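Side-chain contacts in FEZ-1 protein (Fluoribacter gormanii, PDB 5WCK), which probably hydrolyses beta-lactam antibiotics as a monomeric zinc-dependent metallo-beta-lactamase of subclass B3: residues Y189-I192 / A193-Y196; H198-K201 / V202-M206; D252-T255 / E256-K259. The protein carries 2 engineered substitutions. One frame throughout, in Å; residues are numbered along the deposited sequence. Where two conformers were deposited one is given.

Contact 1. Residues Y189-I192 / A193-Y196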
loop_
_atom_site.group_PDB
_atom_site.type_symbol
_atom_site.label_atom_id
_atom_site.label_comp_id
_atom_site.label_asym_id
_atom_site.label_seq_id
_atom_site.Cartn_x
_atom_site.Cartn_y
_atom_site.Cartn_z
ATOM N N TYR A 189 10.289 15.108 12.641
ATOM C CA TYR A 189 8.858 14.752 12.535
ATOM C C TYR A 189 8.258 14.728 13.930
ATOM O O TYR A 189 7.957 13.677 14.479
ATOM C CB TYR A 189 8.766 13.410 11.812
ATOM C CG TYR A 189 7.404 12.834 11.483
ATOM C CD1 TYR A 189 6.217 13.547 11.584
ATOM C CD2 TYR A 189 7.334 11.517 11.049
ATOM C CE1 TYR A 189 4.992 12.966 11.278
ATOM C CE2 TYR A 189 6.129 10.936 10.697
ATOM C CZ TYR A 189 4.948 11.641 10.860
ATOM O OH TYR A 189 3.762 11.047 10.510
ATOM N N PRO A 190 8.093 15.895 14.585
ATOM C CA PRO A 190 7.671 15.912 15.978
ATOM C C PRO A 190 6.331 15.229 16.270
ATOM O O PRO A 190 6.145 14.699 17.377
ATOM C CB PRO A 190 7.571 17.411 16.306
ATOM C CG PRO A 190 8.498 18.065 15.305
ATOM C CD PRO A 190 8.440 17.228 14.057
ATOM N N LYS A 191 5.430 15.236 15.287
ATOM C CA LYS A 191 4.079 14.670 15.525
ATOM C C LYS A 191 4.033 13.168 15.200
ATOM O O LYS A 191 2.933 12.592 15.120
ATOM C CB LYS A 191 3.046 15.422 14.688
ATOM C CG LYS A 191 2.830 16.859 15.147
ATOM C CD LYS A 191 1.697 17.575 14.474
ATOM C CE LYS A 191 1.488 18.948 15.081
ATOM N NZ LYS A 191 0.406 19.688 14.388
ATOM N N ILE A 192 5.189 12.517 15.024
ATOM C CA ILE A 192 5.202 11.101 14.622
ATOM C C ILE A 192 4.306 10.259 15.548
ATOM O O ILE A 192 3.512 9.469 15.028
ATOM C CB ILE A 192 6.635 10.526 14.526
ATOM C CG1 ILE A 192 6.627 9.082 13.997
ATOM C CG2 ILE A 192 7.417 10.668 15.826
ATOM C CD1 ILE A 192 7.988 8.551 13.679
ATOM N N ALA A 193 4.461 10.362 16.872
ATOM C CA ALA A 193 3.681 9.505 17.795
ATOM C C ALA A 193 2.191 9.899 17.755
ATOM O O ALA A 193 1.311 9.031 17.744
ATOM C CB ALA A 193 4.246 9.551 19.199
ATOM N N GLU A 194 1.885 11.197 17.671
ATOM C CA GLU A 194 0.490 11.637 17.579
ATOM C C GLU A 194 -0.148 11.067 16.306
ATOM O O GLU A 194 -1.330 10.681 16.298
ATOM C CB GLU A 194 0.423 13.161 17.603
ATOM C CG GLU A 194 0.956 13.754 18.900
ATOM C CD GLU A 194 1.028 15.273 18.868
ATOM O OE1 GLU A 194 0.025 15.885 18.449
ATOM O OE2 GLU A 194 2.090 15.838 19.230
ATOM N N ASP A 195 0.644 11.008 15.232
ATOM C CA ASP A 195 0.199 10.499 13.939
ATOM C C ASP A 195 -0.121 8.996 14.019
ATOM O O ASP A 195 -1.187 8.568 13.555
ATOM C CB ASP A 195 1.223 10.832 12.849
ATOM C CG ASP A 195 1.042 12.225 12.255
ATOM O OD1 ASP A 195 0.190 13.014 12.759
ATOM O OD2 ASP A 195 1.758 12.527 11.280
ATOM N N TYR A 196 0.783 8.203 14.594
ATOM C CA TYR A 196 0.513 6.766 14.791
ATOM C C TYR A 196 -0.773 6.588 15.613
ATOM O O TYR A 196 -1.588 5.687 15.314
ATOM C CB TYR A 196 1.676 6.065 15.500
ATOM C CG TYR A 196 2.808 5.595 14.619
ATOM C CD1 TYR A 196 2.714 4.411 13.909
ATOM C CD2 TYR A 196 4.019 6.266 14.572
ATOM C CE1 TYR A 196 3.768 3.922 13.145
ATOM C CE2 TYR A 196 5.068 5.825 13.774
ATOM C CZ TYR A 196 4.952 4.628 13.078
ATOM O OH TYR A 196 5.996 4.144 12.327
HETATM O O HOH W 1 4.277 12.917 18.444
#
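Ile192 and Tyr196 are neighbours one turn apart at the start of helix 192-204, and their side chains run together in one direction. Ile192 CG1 touches Tyr196 CE2 at 3.6 Å, and CD1 of the isoleucine sits at the edge of the tyrosine ring, in its plane. CG1 stands anti to the backbone N (chi1 -175°), which carries the branch along the ring instead of over it. In the backbone, Tyr196 N donates to Ile192 O at 3.0 Å. Lys191 is the N-cap residue. Its carbonyl O takes the Asp195 N-H at 2.8 Å. The extended lysine side chain leads away from the helix. Asp195 turns back toward the loop instead. Tyr189 OH donates to Asp195 OD2 at 2.6 Å, using the anti lone pair of that oxygen. Ring and carboxylate planes are 66° apart. One face of the Tyr189 ring rests on Ile192 CA, 3.7 Å above its plane. The type I turn from Tyr189 to Ile192 is closed by Ile192 N to Tyr189 O, and a water links Pro190 O to Glu194 N. Tyr196 OH bonds to Gly176 O, and its side chain is about 4 Å from that of the zinc ligand His149. The arrangement is a beta turn leading into a helix N-terminus, here beside the zinc site of a metallo-beta-lactamase.

Contact 2. Residues H198-K201 / V202-M206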
loop_
_atom_site.group_PDB
_atom_site.type_symbol
_atom_site.label_atom_id
_atom_site.label_comp_id
_atom_site.label_asym_id
_atom_site.label_seq_id
_atom_site.Cartn_x
_atom_site.Cartn_y
_atom_site.Cartn_z
ATOM N N HIS A 198 -3.351 8.573 15.881
ATOM C CA HIS A 198 -4.467 8.887 15.010
ATOM C C HIS A 198 -4.754 7.716 14.070
ATOM O O HIS A 198 -5.910 7.341 13.876
ATOM C CB HIS A 198 -4.203 10.176 14.223
ATOM C CG HIS A 198 -5.289 10.492 13.264
ATOM N ND1 HIS A 198 -6.545 10.903 13.684
ATOM C CD2 HIS A 198 -5.334 10.421 11.921
ATOM C CE1 HIS A 198 -7.303 11.099 12.615
ATOM N NE2 HIS A 198 -6.605 10.794 11.536
ATOM N N SER A 199 -3.703 7.132 13.482
ATOM C CA SER A 199 -3.870 5.993 12.587
ATOM C C SER A 199 -4.565 4.836 13.317
ATOM O O SER A 199 -5.407 4.150 12.749
ATOM C CB SER A 199 -2.580 5.534 12.021
ATOM O OG SER A 199 -2.077 6.478 11.100
ATOM N N ILE A 200 -4.135 4.580 14.544
ATOM C CA ILE A 200 -4.749 3.512 15.360
ATOM C C ILE A 200 -6.242 3.800 15.552
ATOM O O ILE A 200 -7.082 2.904 15.367
ATOM C CB ILE A 200 -4.018 3.339 16.699
ATOM C CG1 ILE A 200 -2.618 2.769 16.466
ATOM C CG2 ILE A 200 -4.827 2.469 17.649
ATOM C CD1 ILE A 200 -1.679 2.946 17.602
ATOM N N LYS A 201 -6.566 5.035 15.922
ATOM C CA LYS A 201 -7.974 5.373 16.133
ATOM C C LYS A 201 -8.778 5.130 14.846
ATOM O O LYS A 201 -9.881 4.542 14.894
ATOM C CB LYS A 201 -8.104 6.812 16.631
ATOM C CG LYS A 201 -9.535 7.256 16.837
ATOM C CD LYS A 201 -9.607 8.667 17.374
ATOM C CE LYS A 201 -11.037 9.116 17.625
ATOM N NZ LYS A 201 -11.072 10.519 18.108
ATOM N N VAL A 202 -8.271 5.611 13.702
ATOM C CA VAL A 202 -8.954 5.470 12.395
ATOM C C VAL A 202 -9.127 3.985 12.059
ATOM O O VAL A 202 -10.229 3.542 11.691
ATOM C CB VAL A 202 -8.175 6.196 11.280
ATOM C CG1 VAL A 202 -8.587 5.784 9.866
ATOM C CG2 VAL A 202 -8.270 7.703 11.475
ATOM N N LEU A 203 -8.042 3.216 12.155
ATOM C CA LEU A 203 -8.102 1.822 11.709
ATOM C C LEU A 203 -8.963 0.949 12.646
ATOM O O LEU A 203 -9.685 0.031 12.170
ATOM C CB LEU A 203 -6.673 1.292 11.583
ATOM C CG LEU A 203 -5.904 1.844 10.396
ATOM C CD1 LEU A 203 -4.446 1.453 10.532
ATOM C CD2 LEU A 203 -6.469 1.381 9.057
ATOM N N GLU A 204 -8.915 1.216 13.954
ATOM C CA GLU A 204 -9.735 0.457 14.928
ATOM C C GLU A 204 -11.230 0.653 14.669
ATOM O O GLU A 204 -12.019 -0.225 15.006
ATOM C CB GLU A 204 -9.385 0.811 16.361
ATOM C CG GLU A 204 -8.009 0.319 16.774
ATOM C CD GLU A 204 -7.803 0.129 18.266
ATOM O OE1 GLU A 204 -8.620 0.646 19.049
ATOM O OE2 GLU A 204 -6.801 -0.504 18.639
ATOM N N SER A 205 -11.625 1.771 14.078
ATOM C CA SER A 205 -13.052 2.032 13.907
ATOM C C SER A 205 -13.492 1.798 12.457
ATOM O O SER A 205 -14.629 2.065 12.125
ATOM C CB SER A 205 -13.406 3.390 14.418
ATOM O OG SER A 205 -12.685 4.365 13.733
ATOM N N MET A 206 -12.590 1.263 11.611
ATOM C CA MET A 206 -12.807 1.112 10.154
ATOM C C MET A 206 -13.388 -0.277 9.853
ATOM O O MET A 206 -12.820 -1.303 10.242
ATOM C CB MET A 206 -11.491 1.240 9.367
ATOM C CG MET A 206 -11.645 1.245 7.866
ATOM S SD MET A 206 -10.067 1.563 7.008
ATOM C CE MET A 206 -9.975 3.336 7.225
#
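Lys201 O is approached by two groups of Ser205. Ser205 OG lies 3.0 Å from Lys201 O, though this hydroxyl bond is not settled. Ser205 N gives Lys201 O a weak bond at 3.4 Å. This is the C-terminal end of helix 192-204, the helix of the beta-alpha-beta unit between strands 165-172 and 210-213. Ser205 is the first residue to leave helical geometry. Before it the bonds are regular: Val202 N to His198 O, Leu203 N to Ser199 O and Glu204 N to Ile200 O, each 2.9 Å.

Ile200 and Leu203 are buried and pack on helix 239-262, Ile200 on Phe253 and Leu203 on Ile246. Glu204 was modelled in two conformers. In the one given, it runs alongside Ile200, with Glu204 OE2 3.7 Å from Ile200 CG2, and its carboxylate comes close to that of Glu247. Ser199 OG bonds to Pro147 O.

Val202 and His198 cross at an angle. Chi1 of 177° carries the imidazole back along the helix to Val202, and chi2 near 70° turns one face to the valine. Val202 CG2 makes a CH-pi contact there, 3.8 Å from the centroid of the His198 ring and offset toward the rim on the NE2 side.

Contact 3. Residues D252-T255 / E256-K259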
loop_
_atom_site.group_PDB
_atom_site.type_symbol
_atom_site.label_atom_id
_atom_site.label_comp_id
_atom_site.label_asym_id
_atom_site.label_seq_id
_atom_site.Cartn_x
_atom_site.Cartn_y
_atom_site.Cartn_z
ATOM N N ASP A 252 1.867 -3.187 19.279
ATOM C CA ASP A 252 3.294 -3.095 18.925
ATOM C C ASP A 252 3.778 -1.639 19.036
ATOM O O ASP A 252 4.894 -1.379 19.505
ATOM C CB ASP A 252 3.568 -3.627 17.519
ATOM C CG ASP A 252 3.387 -5.129 17.343
ATOM O OD1 ASP A 252 3.297 -5.836 18.374
ATOM O OD2 ASP A 252 3.306 -5.591 16.151
ATOM N N PHE A 253 2.951 -0.691 18.592
ATOM C CA PHE A 253 3.303 0.709 18.657
ATOM C C PHE A 253 3.479 1.121 20.125
ATOM O O PHE A 253 4.493 1.748 20.488
ATOM C CB PHE A 253 2.277 1.608 17.955
ATOM C CG PHE A 253 2.446 3.059 18.319
ATOM C CD1 PHE A 253 3.415 3.842 17.712
ATOM C CD2 PHE A 253 1.686 3.637 19.321
ATOM C CE1 PHE A 253 3.613 5.151 18.100
ATOM C CE2 PHE A 253 1.868 4.954 19.699
ATOM C CZ PHE A 253 2.834 5.709 19.090
ATOM N N TYR A 254 2.508 0.773 20.975
ATOM C CA TYR A 254 2.579 1.139 22.388
ATOM C C TYR A 254 3.701 0.400 23.115
ATOM O O TYR A 254 4.295 0.944 24.050
ATOM C CB TYR A 254 1.223 0.999 23.077
ATOM C CG TYR A 254 0.351 2.215 22.895
ATOM C CD1 TYR A 254 0.465 3.303 23.742
ATOM C CD2 TYR A 254 -0.518 2.321 21.827
ATOM C CE1 TYR A 254 -0.297 4.439 23.562
ATOM C CE2 TYR A 254 -1.284 3.446 21.628
ATOM C CZ TYR A 254 -1.175 4.508 22.499
ATOM O OH TYR A 254 -1.941 5.602 22.292
ATOM N N THR A 255 4.011 -0.825 22.693
ATOM C CA THR A 255 5.149 -1.547 23.233
ATOM C C THR A 255 6.454 -0.787 22.927
ATOM O O THR A 255 7.353 -0.697 23.797
ATOM C CB THR A 255 5.203 -2.986 22.710
ATOM O OG1 THR A 255 4.058 -3.653 23.241
ATOM C CG2 THR A 255 6.469 -3.702 23.143
ATOM N N GLU A 256 6.591 -0.299 21.696
ATOM C CA GLU A 256 7.808 0.417 21.286
ATOM C C GLU A 256 7.869 1.774 21.999
ATOM O O GLU A 256 8.931 2.216 22.417
ATOM C CB GLU A 256 7.888 0.573 19.769
ATOM C CG GLU A 256 9.139 1.262 19.299
ATOM C CD GLU A 256 10.476 0.610 19.650
ATOM O OE1 GLU A 256 11.500 1.347 19.612
ATOM O OE2 GLU A 256 10.502 -0.627 19.937
ATOM N N LEU A 257 6.712 2.423 22.161
ATOM C CA LEU A 257 6.655 3.669 22.877
ATOM C C LEU A 257 7.083 3.465 24.332
ATOM O O LEU A 257 7.918 4.224 24.855
ATOM C CB LEU A 257 5.249 4.254 22.759
ATOM C CG LEU A 257 5.050 5.582 23.485
ATOM C CD1 LEU A 257 5.809 6.712 22.788
ATOM C CD2 LEU A 257 3.583 5.905 23.582
ATOM N N LYS A 258 6.555 2.421 24.973
ATOM C CA LYS A 258 6.965 2.052 26.352
ATOM C C LYS A 258 8.486 1.856 26.418
ATOM O O LYS A 258 9.162 2.298 27.362
ATOM C CB LYS A 258 6.215 0.783 26.777
ATOM C CG LYS A 258 6.698 0.140 28.063
ATOM C CD LYS A 258 5.844 -1.000 28.526
ATOM C CE LYS A 258 6.416 -1.727 29.724
ATOM N NZ LYS A 258 7.622 -2.521 29.389
ATOM N N LYS A 259 9.048 1.126 25.448
ATOM C CA LYS A 259 10.508 0.874 25.460
ATOM C C LYS A 259 11.266 2.205 25.391
ATOM O O LYS A 259 12.268 2.429 26.109
ATOM C CB LYS A 259 10.870 -0.062 24.302
ATOM C CG LYS A 259 12.332 -0.447 24.261
ATOM C CD LYS A 259 12.624 -1.532 23.245
ATOM C CE LYS A 259 14.039 -2.036 23.356
ATOM N NZ LYS A 259 14.253 -3.158 22.414
#
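This is a local contact between successive turns near the C-terminal end of helix 239-262, where aromatic and aliphatic side chains meet. Leu257 is its apolar centre. Its CD2 lies 4.1 Å from both CD1 and CE1 of Tyr254, and the two side chains run side by side in the same direction. Leu257 CD2 is 4.4 Å from Phe253 CE2, a looser touch. The leucine CG is anti to the backbone N (chi1 180°), and with chi2 at 70° this puts CD2 beside the two rings. Phe253 and Tyr254 also meet each other: Phe253 CE2 stands 4.0 Å above the plane of the Tyr254 ring, toward its rim.

Regular alpha-helical bonding runs underneath, with each N-H reaching the carbonyl four residues earlier. Leu257 N to Phe253 O and Lys258 N to Tyr254 O are both 2.9 Å. In the metallo-beta-lactamase fold here, this helix packs against helix 192-204, and Phe253 packs in the join, resting on Ala193 and Lys197.

The polar side chains are held along their own helix: Thr255 OG1 bonds to Asn251 O, and Glu256, bent at chi2 (60°), takes a bond from Gln260 NE2 on its OE1. Asp252 OD2 forms a salt bridge with Lys249 NZ, and Asp252 OD1 accepts a hydrogen bond from Gln248 NE2.

Overall arrangement
Along the chain the three contacts come in series, and none nests in or crosses another. Each is local, so none closes a long loop. Contact 1 joins the end of the long loop after strand 165-172 to the start of helix 192-204. Contact 2 lies further along that helix and ends at its exit, ahead of strand 210-213. Contact 3 comes later, on helix 239-262. That helix brings the three together: Phe253 CE1 is 3.4 Å from Tyr196 CB of contact 1, and Phe253 CD2 is 3.8 Å from Ile200 CD1 of contact 2. Contacts 1 and 2 adjoin in sequence but do not otherwise touch. All three lie on the same side of the chain's centre.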